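Local coordinates for beta-galactosidase (Bacillus circulans subsp. alkalophilus, PDB 3TTY), which hydrolyses beta-galactosides to release terminal galactose, using a TIM-barrel glycoside hydrolase domain that binds galactose, at residues A[296-299]-A[300-303]; A[331-334]-A[335-339]; A[596-599]-A[600-604]. All blocks are in the same frame, centred on the assembly; numbering follows the deposited sequence.

Interaction 1: residues A[296-299]-A[300-303]; sequences GLKS and GQPF
Lys298 and Gln301 carry the side-chain contact, lying alongside one another and pointing the same way. The side-chain part sets the lysine's methylene carbons beside the amide: Lys298 CE comes to 3.3 Å from the amide oxygen Gln301 OE1, and the apolar touch is between Lys298 CB and Gln301 CB, 4.0 Å apart. Gln301 is extended with CG anti to the backbone N (chi1 -178°), whereas Lys298 bends at chi3 and chi4, which brings CE beside OE1. The backbone part is a type I' turn from Lys298 to Gln301, closed by a weak but straight bond from Gln301 N to Lys298 O (3.3 Å, 168°). It overlaps a Schellman motif that ends helix 284-296: Ser299 N donates to Gly296 O at 2.9 Å, Gly300 N pairs with Arg295 O, and Ser299 has positive phi. At Gly300 (phi 107°) a CB would collide with Ser299 O. The polar ends bond elsewhere: Lys298 NZ to the carbonyls of Ala266 and Met269, Gln301 NE2 to Asp270 O, and Ser299 OG to Glu448. The chemistry implies that backbone bonds shape this reversal ahead of barrel strand 303-307, while the paired side chains tie it to the carbonyl oxygens of Ala266, Met269 and Asp270.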
loop_
_atom_site.group_PDB
_atom_site.type_symbol
_atom_site.label_atom_id
_atom_site.label_comp_id
_atom_site.label_asym_id
_atom_site.label_seq_id
_atom_site.Cartn_x
_atom_site.Cartn_y
_atom_site.Cartn_z
ATOM N N GLY A 296 -14.888 -3.742 -32.914
ATOM C CA GLY A 296 -16.220 -4.183 -32.536
ATOM C C GLY A 296 -17.110 -3.063 -32.030
ATOM O O GLY A 296 -18.337 -3.172 -32.058
ATOM N N LEU A 297 -16.505 -1.977 -31.571
ATOM C CA LEU A 297 -17.299 -0.901 -31.000
ATOM C C LEU A 297 -18.339 -0.408 -32.002
ATOM O O LEU A 297 -19.438 -0.029 -31.615
ATOM C CB LEU A 297 -16.414 0.254 -30.505
ATOM C CG LEU A 297 -15.479 -0.024 -29.324
ATOM C CD1 LEU A 297 -14.815 1.268 -28.833
ATOM C CD2 LEU A 297 -16.255 -0.713 -28.185
ATOM N N LYS A 298 -17.997 -0.401 -33.288
ATOM C CA LYS A 298 -18.974 -0.027 -34.310
ATOM C C LYS A 298 -19.245 -1.187 -35.255
ATOM O O LYS A 298 -19.343 -1.006 -36.472
ATOM C CB LYS A 298 -18.546 1.224 -35.082
ATOM C CG LYS A 298 -18.552 2.468 -34.229
ATOM C CD LYS A 298 -17.987 3.664 -34.958
ATOM C CE LYS A 298 -19.056 4.385 -35.766
ATOM N NZ LYS A 298 -20.263 4.672 -34.968
ATOM N N SER A 299 -19.340 -2.380 -34.675
ATOM C CA SER A 299 -19.743 -3.583 -35.403
ATOM C C SER A 299 -18.898 -3.901 -36.645
ATOM O O SER A 299 -19.427 -4.288 -37.689
ATOM C CB SER A 299 -21.226 -3.495 -35.771
ATOM O OG SER A 299 -22.008 -3.359 -34.606
ATOM N N GLY A 300 -17.583 -3.753 -36.532
ATOM C CA GLY A 300 -16.709 -4.114 -37.630
ATOM C C GLY A 300 -16.088 -2.957 -38.388
ATOM O O GLY A 300 -15.131 -3.158 -39.138
ATOM N N GLN A 301 -16.625 -1.751 -38.216
ATOM C CA GLN A 301 -16.089 -0.596 -38.928
ATOM C C GLN A 301 -14.619 -0.374 -38.583
ATOM O O GLN A 301 -14.221 -0.444 -37.417
ATOM C CB GLN A 301 -16.900 0.667 -38.639
ATOM C CG GLN A 301 -16.418 1.886 -39.397
ATOM C CD GLN A 301 -17.212 3.130 -39.054
ATOM O OE1 GLN A 301 -18.406 3.050 -38.758
ATOM N NE2 GLN A 301 -16.549 4.293 -39.079
ATOM N N PRO A 302 -13.792 -0.145 -39.608
ATOM C CA PRO A 302 -12.368 0.074 -39.334
ATOM C C PRO A 302 -12.177 1.301 -38.437
ATOM O O PRO A 302 -13.032 2.185 -38.425
ATOM C CB PRO A 302 -11.777 0.308 -40.732
ATOM C CG PRO A 302 -12.721 -0.418 -41.654
ATOM C CD PRO A 302 -14.082 -0.226 -41.051
ATOM N N PHE A 303 -11.080 1.354 -37.689
ATOM C CA PHE A 303 -10.862 2.469 -36.770
ATOM C C PHE A 303 -9.546 3.201 -37.048
ATOM O O PHE A 303 -8.747 2.771 -37.876
ATOM C CB PHE A 303 -10.846 1.942 -35.340
ATOM C CG PHE A 303 -9.816 0.880 -35.121
ATOM C CD1 PHE A 303 -8.518 1.220 -34.782
ATOM C CD2 PHE A 303 -10.135 -0.457 -35.300
ATOM C CE1 PHE A 303 -7.560 0.244 -34.601
ATOM C CE2 PHE A 303 -9.183 -1.437 -35.131
ATOM C CZ PHE A 303 -7.897 -1.090 -34.769
#

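Interaction 2: residues A[331-334]-A[335-339]; sequences SYQA and VAHGA
His337 turns the edge of its imidazole to the carbonyl of Gln333, and this belongs to the tight part of the contact: His337 CD2 is 3.0 Å from Gln333 O, which lies near the ring plane. The torsion chi1 of -66° sets CG beside the histidine's own backbone N, bringing the ring back over the last helical turn. Equally compact is the grip on Ala334 O, which accepts from His337 N at 2.9 Å and from Ala339 N at 3.1 Å, the two donors standing above opposite faces of its carbonyl plane; beside it Ala334 CB meets Ala339 CB at 3.9 Å. Together with Gly338 N to Val335 O, the Ala339 bond defines a Schellman motif with Gly338, phi 128°, as the C-prime residue. It ends helix 326-336 of a beta-alpha-beta unit in the TIM barrel and turns the chain into strand 339-344. Past the imidazole edge, Glu618 takes both His337 NE2 and Gln333 NE2, joining the helix end to the C-terminal domain. A leucine in place of His337 would probably leave Glu618 OE2 without this donor and set the carboxylate freer to turn. The looser part, also buried, is apolar: Tyr332 CD1 comes only to 4.4 Å from Val335 CG2, obliquely to the ring. The tyrosine also packs on leucines of helix 371-386, where its hydroxyl bonds Glu382, while Phe631 lies against Val335 and Ala336.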
loop_
_atom_site.group_PDB
_atom_site.type_symbol
_atom_site.label_atom_id
_atom_site.label_comp_id
_atom_site.label_asym_id
_atom_site.label_seq_id
_atom_site.Cartn_x
_atom_site.Cartn_y
_atom_site.Cartn_z
ATOM N N SER A 331 2.516 -1.887 -35.486
ATOM C CA SER A 331 1.715 -1.038 -36.378
ATOM C C SER A 331 0.865 -1.887 -37.318
ATOM O O SER A 331 -0.327 -1.638 -37.468
ATOM C CB SER A 331 2.597 -0.090 -37.214
ATOM O OG SER A 331 3.396 0.747 -36.399
ATOM N N TYR A 332 1.480 -2.879 -37.965
ATOM C CA TYR A 332 0.717 -3.770 -38.835
ATOM C C TYR A 332 -0.230 -4.681 -38.052
ATOM O O TYR A 332 -1.236 -5.151 -38.593
ATOM C CB TYR A 332 1.626 -4.591 -39.749
ATOM C CG TYR A 332 2.193 -3.785 -40.893
ATOM C CD1 TYR A 332 1.354 -3.177 -41.818
ATOM C CD2 TYR A 332 3.563 -3.628 -41.045
ATOM C CE1 TYR A 332 1.865 -2.423 -42.866
ATOM C CE2 TYR A 332 4.080 -2.882 -42.083
ATOM C CZ TYR A 332 3.226 -2.284 -42.987
ATOM O OH TYR A 332 3.743 -1.555 -44.022
ATOM N N GLN A 333 0.084 -4.930 -36.784
ATOM C CA GLN A 333 -0.849 -5.669 -35.954
ATOM C C GLN A 333 -2.150 -4.872 -35.822
ATOM O O GLN A 333 -3.236 -5.439 -35.915
ATOM C CB GLN A 333 -0.271 -6.009 -34.577
ATOM C CG GLN A 333 -1.085 -7.082 -33.842
ATOM C CD GLN A 333 -0.646 -7.264 -32.404
ATOM O OE1 GLN A 333 -0.238 -6.304 -31.742
ATOM N NE2 GLN A 333 -0.722 -8.502 -31.911
ATOM N N ALA A 334 -2.037 -3.564 -35.621
ATOM C CA ALA A 334 -3.214 -2.711 -35.568
ATOM C C ALA A 334 -3.982 -2.777 -36.885
ATOM O O ALA A 334 -5.198 -3.002 -36.901
ATOM C CB ALA A 334 -2.834 -1.296 -35.244
ATOM N N VAL A 335 -3.271 -2.602 -37.994
ATOM C CA VAL A 335 -3.918 -2.618 -39.298
ATOM C C VAL A 335 -4.646 -3.942 -39.522
ATOM O O VAL A 335 -5.774 -3.971 -40.018
ATOM C CB VAL A 335 -2.904 -2.382 -40.433
ATOM C CG1 VAL A 335 -3.605 -2.445 -41.793
ATOM C CG2 VAL A 335 -2.188 -1.045 -40.233
ATOM N N ALA A 336 -3.985 -5.032 -39.138
ATOM C CA ALA A 336 -4.521 -6.383 -39.260
ATOM C C ALA A 336 -5.879 -6.521 -38.567
ATOM O O ALA A 336 -6.700 -7.356 -38.950
ATOM C CB ALA A 336 -3.536 -7.377 -38.663
ATOM N N HIS A 337 -6.113 -5.710 -37.538
ATOM C CA HIS A 337 -7.347 -5.828 -36.774
ATOM C C HIS A 337 -8.375 -4.749 -37.058
ATOM O O HIS A 337 -9.410 -4.700 -36.406
ATOM C CB HIS A 337 -7.062 -5.979 -35.282
ATOM C CG HIS A 337 -6.362 -7.258 -34.949
ATOM N ND1 HIS A 337 -7.007 -8.476 -34.944
ATOM C CD2 HIS A 337 -5.065 -7.518 -34.666
ATOM C CE1 HIS A 337 -6.143 -9.428 -34.645
ATOM N NE2 HIS A 337 -4.958 -8.873 -34.467
ATOM N N GLY A 338 -8.120 -3.920 -38.066
ATOM C CA GLY A 338 -9.128 -2.984 -38.529
ATOM C C GLY A 338 -8.677 -1.542 -38.611
ATOM O O GLY A 338 -9.438 -0.677 -39.022
ATOM N N ALA A 339 -7.438 -1.269 -38.224
ATOM C CA ALA A 339 -6.932 0.104 -38.246
ATOM C C ALA A 339 -6.658 0.584 -39.671
ATOM O O ALA A 339 -5.992 -0.097 -40.440
ATOM C CB ALA A 339 -5.669 0.222 -37.387
#

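Interaction 3: residues A[596-599]-A[600-604]; sequences GLIA and NLCEE
Asn600 opens the second segment by donating its backbone N to Gly596 O at 2.9 Å, the first of four successive i to i+4 bonds that tie residues 596-599 to 600-603. Its side chain stays close to the same carbonyl: chi1 of -74° lays CG beside the backbone N, and Asn600 CG is 3.3 Å from Gly596 O. The amide is held from outside the helix at both ends, OD1 by Gly536 N and ND2 by Trp534 O, which fixes its rotation and satisfies the polar atoms of this buried residue.

Leu601 follows with the straightest bond of the four, N to Leu597 O at 2.9 Å and 172°. One helical turn apart, the two leucine side chains cross at an oblique angle: chi1 of -176° turns Leu597 CG away from its backbone N, and Leu597 CD1 touches Leu601 CG at 4.2 Å. Leu597 packs on Val585 and Leu601 on Tyr583, so this side of helix 591-604 covers strand 580-585 of the mixed sheet in the trimerisation domain, to which Glu604 adds a salt bridge with Arg574 on the neighbouring strand 570-577. The helix packs on this sheet in a domain whose sequence family belongs to the Glutaminase_I clan.

Cys602 N reaches Ile598 O at 3.0 Å, and Cys602 SG lies 4.1 Å from Ile598 CG2. This pair faces other neighbours: Ile598 meets Ala433 and Leu434 of helix 423-435, and Cys602 meets the loop residues Ile439 and Val607. Glu603 N closes the series on Ala599 O at 3.0 Å, while its exposed, extended side chain adds little beyond CB to the contact. Glu604 N carries the helical pattern on to Asn600 O.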
loop_
_atom_site.group_PDB
_atom_site.type_symbol
_atom_site.label_atom_id
_atom_site.label_comp_id
_atom_site.label_asym_id
_atom_site.label_seq_id
_atom_site.Cartn_x
_atom_site.Cartn_y
_atom_site.Cartn_z
ATOM N N GLY A 596 -8.082 -27.440 -26.859
ATOM C CA GLY A 596 -8.918 -28.544 -27.300
ATOM C C GLY A 596 -10.372 -28.165 -27.509
ATOM O O GLY A 596 -10.961 -28.480 -28.550
ATOM N N LEU A 597 -10.942 -27.476 -26.523
ATOM C CA LEU A 597 -12.331 -27.031 -26.577
ATOM C C LEU A 597 -12.605 -26.195 -27.822
ATOM O O LEU A 597 -13.523 -26.480 -28.598
ATOM C CB LEU A 597 -12.683 -26.230 -25.318
ATOM C CG LEU A 597 -14.152 -25.798 -25.224
ATOM C CD1 LEU A 597 -15.046 -27.028 -25.242
ATOM C CD2 LEU A 597 -14.431 -24.942 -23.987
ATOM N N ILE A 598 -11.790 -25.167 -28.008
ATOM C CA ILE A 598 -11.893 -24.285 -29.162
ATOM C C ILE A 598 -11.784 -25.038 -30.478
ATOM O O ILE A 598 -12.557 -24.811 -31.408
ATOM C CB ILE A 598 -10.781 -23.243 -29.109
ATOM C CG1 ILE A 598 -11.023 -22.315 -27.920
ATOM C CG2 ILE A 598 -10.719 -22.465 -30.402
ATOM C CD1 ILE A 598 -12.370 -21.631 -27.943
ATOM N N ALA A 599 -10.797 -25.922 -30.557
ATOM C CA ALA A 599 -10.608 -26.757 -31.732
ATOM C C ALA A 599 -11.858 -27.597 -32.024
ATOM O O ALA A 599 -12.289 -27.720 -33.178
ATOM C CB ALA A 599 -9.384 -27.653 -31.542
ATOM N N ASN A 600 -12.443 -28.167 -30.977
ATOM C CA ASN A 600 -13.648 -28.970 -31.135
ATOM C C ASN A 600 -14.820 -28.141 -31.618
ATOM O O ASN A 600 -15.471 -28.487 -32.608
ATOM C CB ASN A 600 -14.010 -29.658 -29.826
ATOM C CG ASN A 600 -13.096 -30.807 -29.522
ATOM O OD1 ASN A 600 -12.205 -31.118 -30.310
ATOM N ND2 ASN A 600 -13.292 -31.438 -28.367
ATOM N N LEU A 601 -15.073 -27.036 -30.926
ATOM C CA LEU A 601 -16.204 -26.179 -31.252
ATOM C C LEU A 601 -16.112 -25.675 -32.679
ATOM O O LEU A 601 -17.115 -25.635 -33.379
ATOM C CB LEU A 601 -16.314 -25.014 -30.261
ATOM C CG LEU A 601 -16.524 -25.443 -28.801
ATOM C CD1 LEU A 601 -17.159 -24.334 -27.982
ATOM C CD2 LEU A 601 -17.374 -26.711 -28.705
ATOM N N CYS A 602 -14.907 -25.317 -33.118
ATOM C CA CYS A 602 -14.721 -24.821 -34.482
ATOM C C CYS A 602 -14.923 -25.923 -35.537
ATOM O O CYS A 602 -15.566 -25.705 -36.565
ATOM C CB CYS A 602 -13.345 -24.157 -34.649
ATOM S SG CYS A 602 -13.110 -22.631 -33.673
ATOM N N GLU A 603 -14.373 -27.104 -35.293
ATOM C CA GLU A 603 -14.571 -28.203 -36.231
ATOM C C GLU A 603 -16.059 -28.520 -36.344
ATOM O O GLU A 603 -16.569 -28.753 -37.432
ATOM C CB GLU A 603 -13.802 -29.458 -35.815
ATOM C CG GLU A 603 -13.955 -30.604 -36.815
ATOM C CD GLU A 603 -13.393 -31.933 -36.315
ATOM O OE1 GLU A 603 -13.607 -32.960 -37.002
ATOM O OE2 GLU A 603 -12.743 -31.954 -35.244
ATOM N N GLU A 604 -16.749 -28.521 -35.208
ATOM C CA GLU A 604 -18.171 -28.853 -35.175
ATOM C C GLU A 604 -18.950 -27.961 -36.126
ATOM O O GLU A 604 -19.870 -28.409 -36.793
ATOM C CB GLU A 604 -18.708 -28.683 -33.759
ATOM C CG GLU A 604 -20.167 -29.036 -33.597
ATOM C CD GLU A 604 -20.569 -29.070 -32.139
ATOM O OE1 GLU A 604 -20.023 -28.248 -31.367
ATOM O OE2 GLU A 604 -21.407 -29.916 -31.759
#

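How the interactions relate
Interactions 1 and 2 are successive helix ends in the TIM barrel, each leading into a strand, 303-307 and 339-344, that is parallel and adjacent to the other. Their centres are 13 Å apart and they touch: Phe303 N probably bonds Gly338 O at 2.9 Å, and Phe303 CE1 packs on Ala339 CB at 3.4 Å. Both lie where these strands begin; the galactose pocket, with Glu307 and Phe345, gathers where they finish, and the Ala334 side chain is about 14 Å from a bound galactose. Interaction 3 stands apart in the trimerisation domain, its nearest atoms about 18 Å from interaction 1 and about 14 Å from interaction 2.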